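Local coordinates for protein beta-lactamase/D-alanine Carboxypeptidase (Yersinia pestis, PDB 3RJU) that probably acts as a serine hydrolase of the beta-lactamase and penicillin-binding protein family, a putative D-alanine carboxypeptidase crystallised with citrate, at residues A[141-144]-A[145-149]; A[181-185]-A[186-190]. All coordinates share one frame; numbering follows the deposited sequence. Where two conformers were deposited one is given.

Both examples show what a helix does when its regular i to i+4 hydrogen bonds give out. Interaction 1, residues 141-149, comes first along the chain and lies where helix 137-144 ends in a type I turn before strand 156-158. Interaction 2, residues 181-190, lies wholly on helix 179-191, which widens and bends instead of ending. Their centres are 30 Å apart, their nearest atoms about 13 Å, and they do not touch. Helix 162-175 comes between them in sequence; W141, W143 and L144 pack on it, whereas interaction 2 leans on helix 64-77. Both pack on other helices and loops of this beta-lactamase-type fold.

Interaction 1 of 2, residues A[141-144]-A[145-149]; sequences WQWL and KLAKV
With CG of W143 anti to the backbone N (chi1 174°), the indole swings forward past the C-terminus of helix 137-144 and lies over the A147 methyl. The motif is a helix end running into a type I beta turn, L144 to A147, and the turn brings A147 CB beneath the six-membered ring. A147 CB stands 3.6 Å from the centroid of the W143 six-membered ring, only 11° off the normal, a CH-pi contact in which CH2 is the nearest ring atom. The indole also packs against L162 of helix 162-175 and P123 of a loop.

The backbone changes its bonding here. K145 N still reaches back four residues to W141 O at 3.2 Å, but L146 N bonds to W143 O and A147 N to L144 O, each three residues back; the last, A147 N to L144 O, is 3.0 Å long.

On another side of the turn, K145 runs fully extended beyond CG, alongside the last helical turn, its CG 3.3 Å from Q142 O. Q142 bends at chi2, and its amide meets the lysine's end: K145 NZ donates to Q142 OE1 at 3.0 Å, tilted 27° from the amide carbonyl plane.

Interaction 2 of 2, residues A[181-185]-A[186-190]; sequences HLLRD and KITAP
L183 and T188 meet across a wide turn in the middle of helix 179-191, a pi-type bulge that shows how a helix absorbs one extra residue. The bulge turns on L183 O, which accepts two bonds: I187 N, four residues on, gives a bent one from above the carbonyl plane, and T188 N, five residues on, a straighter one of 3.0 Å (N-H...O 168°) lying in that plane. A189 N likewise reaches five residues back, to R184 O at 2.8 Å, whereas K186 N keeps the usual step to L182 O. The short axes of 181-185 and 186-190 lie 46° apart, and P190, whose ring nitrogen has no hydrogen to donate, sets its CD against R184 O.

T188 can be followed outward from this turn. Its CB lies near L183 O, and there the chain forks. OG1 sits between the backbone N and the carbonyl carbon (chi1 69°), which lays it 3.3 Å from R184 CA; CG2, beside the backbone N, touches L183 CD1 at 4.0 Å. That same CD1 meets I187 CD1, so one leucine methyl joins both branched side chains, and I187 continues onto M67 and I71 of helix 64-77.

The polar flank is held separately. K186 carries its charge to D78 in a salt bridge, and D185 pairs with K177 as well as with R184. In the conformer given, one of two modelled for R184, the guanidinium grips D185 tentatively and side-on, NE and NH2 both donating to the single oxygen OD1, with R184 NE 2.8 Å from D185 OD1.

Interaction 1 of 2, residues A[141-144]-A[145-149]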
loop_
_atom_site.group_PDB
_atom_site.type_symbol
_atom_site.label_atom_id
_atom_site.label_comp_id
_atom_site.label_asym_id
_atom_site.label_seq_id
_atom_site.Cartn_x
_atom_site.Cartn_y
_atom_site.Cartn_z
ATOM N N TRP A 141 -19.655 1.639 9.825
ATOM C CA TRP A 141 -20.243 0.850 10.895
ATOM C C TRP A 141 -21.767 0.867 10.863
ATOM O O TRP A 141 -22.396 -0.120 11.228
ATOM C CB TRP A 141 -19.644 1.230 12.254
ATOM C CG TRP A 141 -18.246 0.744 12.301
ATOM C CD1 TRP A 141 -17.130 1.396 11.840
ATOM C CD2 TRP A 141 -17.798 -0.541 12.764
ATOM N NE1 TRP A 141 -16.019 0.602 12.006
ATOM C CE2 TRP A 141 -16.400 -0.590 12.563
ATOM C CE3 TRP A 141 -18.443 -1.655 13.316
ATOM C CZ2 TRP A 141 -15.628 -1.699 12.928
ATOM C CZ3 TRP A 141 -17.676 -2.759 13.676
ATOM C CH2 TRP A 141 -16.287 -2.778 13.464
ATOM N N GLN A 142 -22.349 1.963 10.378
ATOM C CA GLN A 142 -23.787 2.025 10.161
ATOM C C GLN A 142 -24.208 1.013 9.080
ATOM O O GLN A 142 -25.212 0.321 9.228
ATOM C CB GLN A 142 -24.214 3.452 9.802
ATOM C CG GLN A 142 -25.710 3.650 9.672
ATOM C CD GLN A 142 -26.468 3.294 10.947
ATOM O OE1 GLN A 142 -26.000 3.550 12.066
ATOM N NE2 GLN A 142 -27.646 2.686 10.782
ATOM N N TRP A 143 -23.418 0.906 8.014
ATOM C CA TRP A 143 -23.678 -0.074 6.963
ATOM C C TRP A 143 -23.434 -1.498 7.452
ATOM O O TRP A 143 -24.222 -2.392 7.185
ATOM C CB TRP A 143 -22.792 0.193 5.735
ATOM C CG TRP A 143 -22.924 -0.867 4.677
ATOM C CD1 TRP A 143 -23.858 -0.913 3.669
ATOM C CD2 TRP A 143 -22.109 -2.044 4.520
ATOM N NE1 TRP A 143 -23.670 -2.046 2.897
ATOM C CE2 TRP A 143 -22.605 -2.752 3.396
ATOM C CE3 TRP A 143 -21.007 -2.562 5.215
ATOM C CZ2 TRP A 143 -22.047 -3.955 2.962
ATOM C CZ3 TRP A 143 -20.450 -3.768 4.777
ATOM C CH2 TRP A 143 -20.967 -4.442 3.654
ATOM N N LEU A 144 -22.335 -1.710 8.162
ATOM C CA LEU A 144 -21.920 -3.066 8.513
ATOM C C LEU A 144 -22.977 -3.747 9.393
ATOM O O LEU A 144 -23.268 -4.943 9.253
ATOM C CB LEU A 144 -20.547 -3.028 9.205
ATOM C CG LEU A 144 -19.882 -4.365 9.512
ATOM C CD1 LEU A 144 -19.602 -5.157 8.234
ATOM C CD2 LEU A 144 -18.611 -4.133 10.304
ATOM N N LYS A 145 -23.589 -2.974 10.277
ATOM C CA LYS A 145 -24.457 -3.576 11.270
ATOM C C LYS A 145 -25.716 -4.189 10.650
ATOM O O LYS A 145 -26.339 -5.061 11.244
ATOM C CB LYS A 145 -24.796 -2.575 12.372
ATOM C CG LYS A 145 -25.741 -1.478 11.961
ATOM C CD LYS A 145 -25.943 -0.535 13.126
ATOM C CE LYS A 145 -26.964 0.528 12.803
ATOM N NZ LYS A 145 -27.103 1.489 13.939
ATOM N N LEU A 146 -26.060 -3.753 9.442
ATOM C CA LEU A 146 -27.213 -4.291 8.731
ATOM C C LEU A 146 -26.814 -5.168 7.548
ATOM O O LEU A 146 -27.682 -5.694 6.848
ATOM C CB LEU A 146 -28.100 -3.151 8.227
ATOM C CG LEU A 146 -28.766 -2.276 9.284
ATOM C CD1 LEU A 146 -29.428 -1.082 8.620
ATOM C CD2 LEU A 146 -29.769 -3.092 10.076
ATOM N N ALA A 147 -25.509 -5.318 7.324
ATOM C CA ALA A 147 -24.996 -6.019 6.150
ATOM C C ALA A 147 -25.111 -7.527 6.297
ATOM O O ALA A 147 -25.208 -8.048 7.404
ATOM C CB ALA A 147 -23.520 -5.624 5.899
ATOM N N LYS A 148 -25.103 -8.223 5.168
ATOM C CA LYS A 148 -25.100 -9.677 5.161
ATOM C C LYS A 148 -23.806 -10.168 4.541
ATOM O O LYS A 148 -23.341 -9.639 3.534
ATOM C CB LYS A 148 -26.304 -10.222 4.389
ATOM C CG LYS A 148 -27.621 -9.967 5.103
ATOM C CD LYS A 148 -28.810 -10.208 4.195
ATOM C CE LYS A 148 -30.125 -9.920 4.914
ATOM N NZ LYS A 148 -30.395 -10.917 5.995
ATOM N N VAL A 149 -23.216 -11.175 5.165
ATOM C CA VAL A 149 -21.998 -11.767 4.649
ATOM C C VAL A 149 -22.357 -13.162 4.168
ATOM O O VAL A 149 -22.728 -14.028 4.967
ATOM C CB VAL A 149 -20.899 -11.828 5.744
ATOM C CG1 VAL A 149 -19.671 -12.555 5.230
ATOM C CG2 VAL A 149 -20.538 -10.409 6.217
#

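Interaction 2 of 2, residues A[181-185]-A[186-190]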
loop_
_atom_site.group_PDB
_atom_site.type_symbol
_atom_site.label_atom_id
_atom_site.label_comp_id
_atom_site.label_asym_id
_atom_site.label_seq_id
_atom_site.Cartn_x
_atom_site.Cartn_y
_atom_site.Cartn_z
ATOM N N HIS A 181 -2.911 8.654 15.255
ATOM C CA HIS A 181 -1.895 8.549 16.300
ATOM C C HIS A 181 -1.106 7.247 16.225
ATOM O O HIS A 181 0.086 7.238 16.517
ATOM C CB HIS A 181 -2.529 8.679 17.685
ATOM C CG HIS A 181 -3.062 10.048 17.962
ATOM N ND1 HIS A 181 -3.411 10.471 19.226
ATOM C CD2 HIS A 181 -3.288 11.096 17.136
ATOM C CE1 HIS A 181 -3.845 11.717 19.166
ATOM N NE2 HIS A 181 -3.783 12.120 17.910
ATOM N N LEU A 182 -1.771 6.147 15.863
ATOM C CA LEU A 182 -1.054 4.902 15.618
ATOM C C LEU A 182 -0.059 5.026 14.472
ATOM O O LEU A 182 1.080 4.564 14.587
ATOM C CB LEU A 182 -2.013 3.751 15.311
ATOM C CG LEU A 182 -2.728 3.114 16.485
ATOM C CD1 LEU A 182 -3.745 2.082 15.979
ATOM C CD2 LEU A 182 -1.707 2.469 17.408
ATOM N N LEU A 183 -0.499 5.614 13.358
ATOM C CA LEU A 183 0.368 5.795 12.185
ATOM C C LEU A 183 1.609 6.594 12.591
ATOM O O LEU A 183 2.736 6.243 12.237
ATOM C CB LEU A 183 -0.402 6.509 11.069
ATOM C CG LEU A 183 0.349 6.899 9.799
ATOM C CD1 LEU A 183 0.958 5.657 9.154
ATOM C CD2 LEU A 183 -0.610 7.608 8.848
ATOM N N ARG A 184 1.388 7.666 13.355
ATOM C CA ARG A 184 2.476 8.501 13.831
ATOM C C ARG A 184 3.372 7.720 14.800
ATOM O O ARG A 184 4.584 7.641 14.615
ATOM C CB ARG A 184 1.897 9.744 14.515
ATOM C CG ARG A 184 2.926 10.721 15.054
ATOM C CD ARG A 184 2.275 11.685 16.035
ATOM N NE ARG A 184 1.761 10.967 17.206
ATOM C CZ ARG A 184 0.896 11.463 18.083
ATOM N NH1 ARG A 184 0.415 12.690 17.934
ATOM N NH2 ARG A 184 0.501 10.723 19.108
ATOM N N ASP A 185 2.770 7.109 15.819
ATOM C CA ASP A 185 3.554 6.482 16.894
ATOM C C ASP A 185 4.273 5.196 16.488
ATOM O O ASP A 185 5.398 4.923 16.962
ATOM C CB ASP A 185 2.680 6.215 18.130
ATOM C CG ASP A 185 2.113 7.485 18.732
ATOM O OD1 ASP A 185 2.594 8.585 18.378
ATOM O OD2 ASP A 185 1.184 7.381 19.564
ATOM N N LYS A 186 3.628 4.397 15.638
ATOM C CA LYS A 186 4.201 3.115 15.229
ATOM C C LYS A 186 5.074 3.193 13.980
ATOM O O LYS A 186 5.945 2.352 13.789
ATOM C CB LYS A 186 3.104 2.061 15.007
ATOM C CG LYS A 186 2.409 1.579 16.278
ATOM C CD LYS A 186 3.422 1.041 17.254
ATOM C CE LYS A 186 2.804 0.033 18.211
ATOM N NZ LYS A 186 3.836 -0.481 19.152
ATOM N N ILE A 187 4.830 4.186 13.125
ATOM C CA ILE A 187 5.520 4.229 11.842
ATOM C C ILE A 187 6.285 5.522 11.560
ATOM O O ILE A 187 7.519 5.517 11.436
ATOM C CB ILE A 187 4.562 3.961 10.667
ATOM C CG1 ILE A 187 3.932 2.578 10.812
ATOM C CG2 ILE A 187 5.325 4.052 9.343
ATOM C CD1 ILE A 187 2.972 2.194 9.669
ATOM N N THR A 188 5.563 6.624 11.425
ATOM C CA THR A 188 6.176 7.822 10.858
ATOM C C THR A 188 7.107 8.577 11.818
ATOM O O THR A 188 8.156 9.060 11.404
ATOM C CB THR A 188 5.121 8.784 10.252
ATOM O OG1 THR A 188 4.331 9.374 11.298
ATOM C CG2 THR A 188 4.219 8.035 9.260
ATOM N N ALA A 189 6.736 8.701 13.091
ATOM C CA ALA A 189 7.598 9.420 14.018
ATOM C C ALA A 189 8.950 8.719 14.247
ATOM O O ALA A 189 10.003 9.372 14.200
ATOM C CB ALA A 189 6.874 9.732 15.346
ATOM N N PRO A 190 8.938 7.390 14.471
ATOM C CA PRO A 190 10.235 6.730 14.680
ATOM C C PRO A 190 11.157 6.814 13.466
ATOM O O PRO A 190 12.377 6.785 13.627
ATOM C CB PRO A 190 9.856 5.269 14.952
ATOM C CG PRO A 190 8.453 5.348 15.498
ATOM C CD PRO A 190 7.803 6.496 14.771
#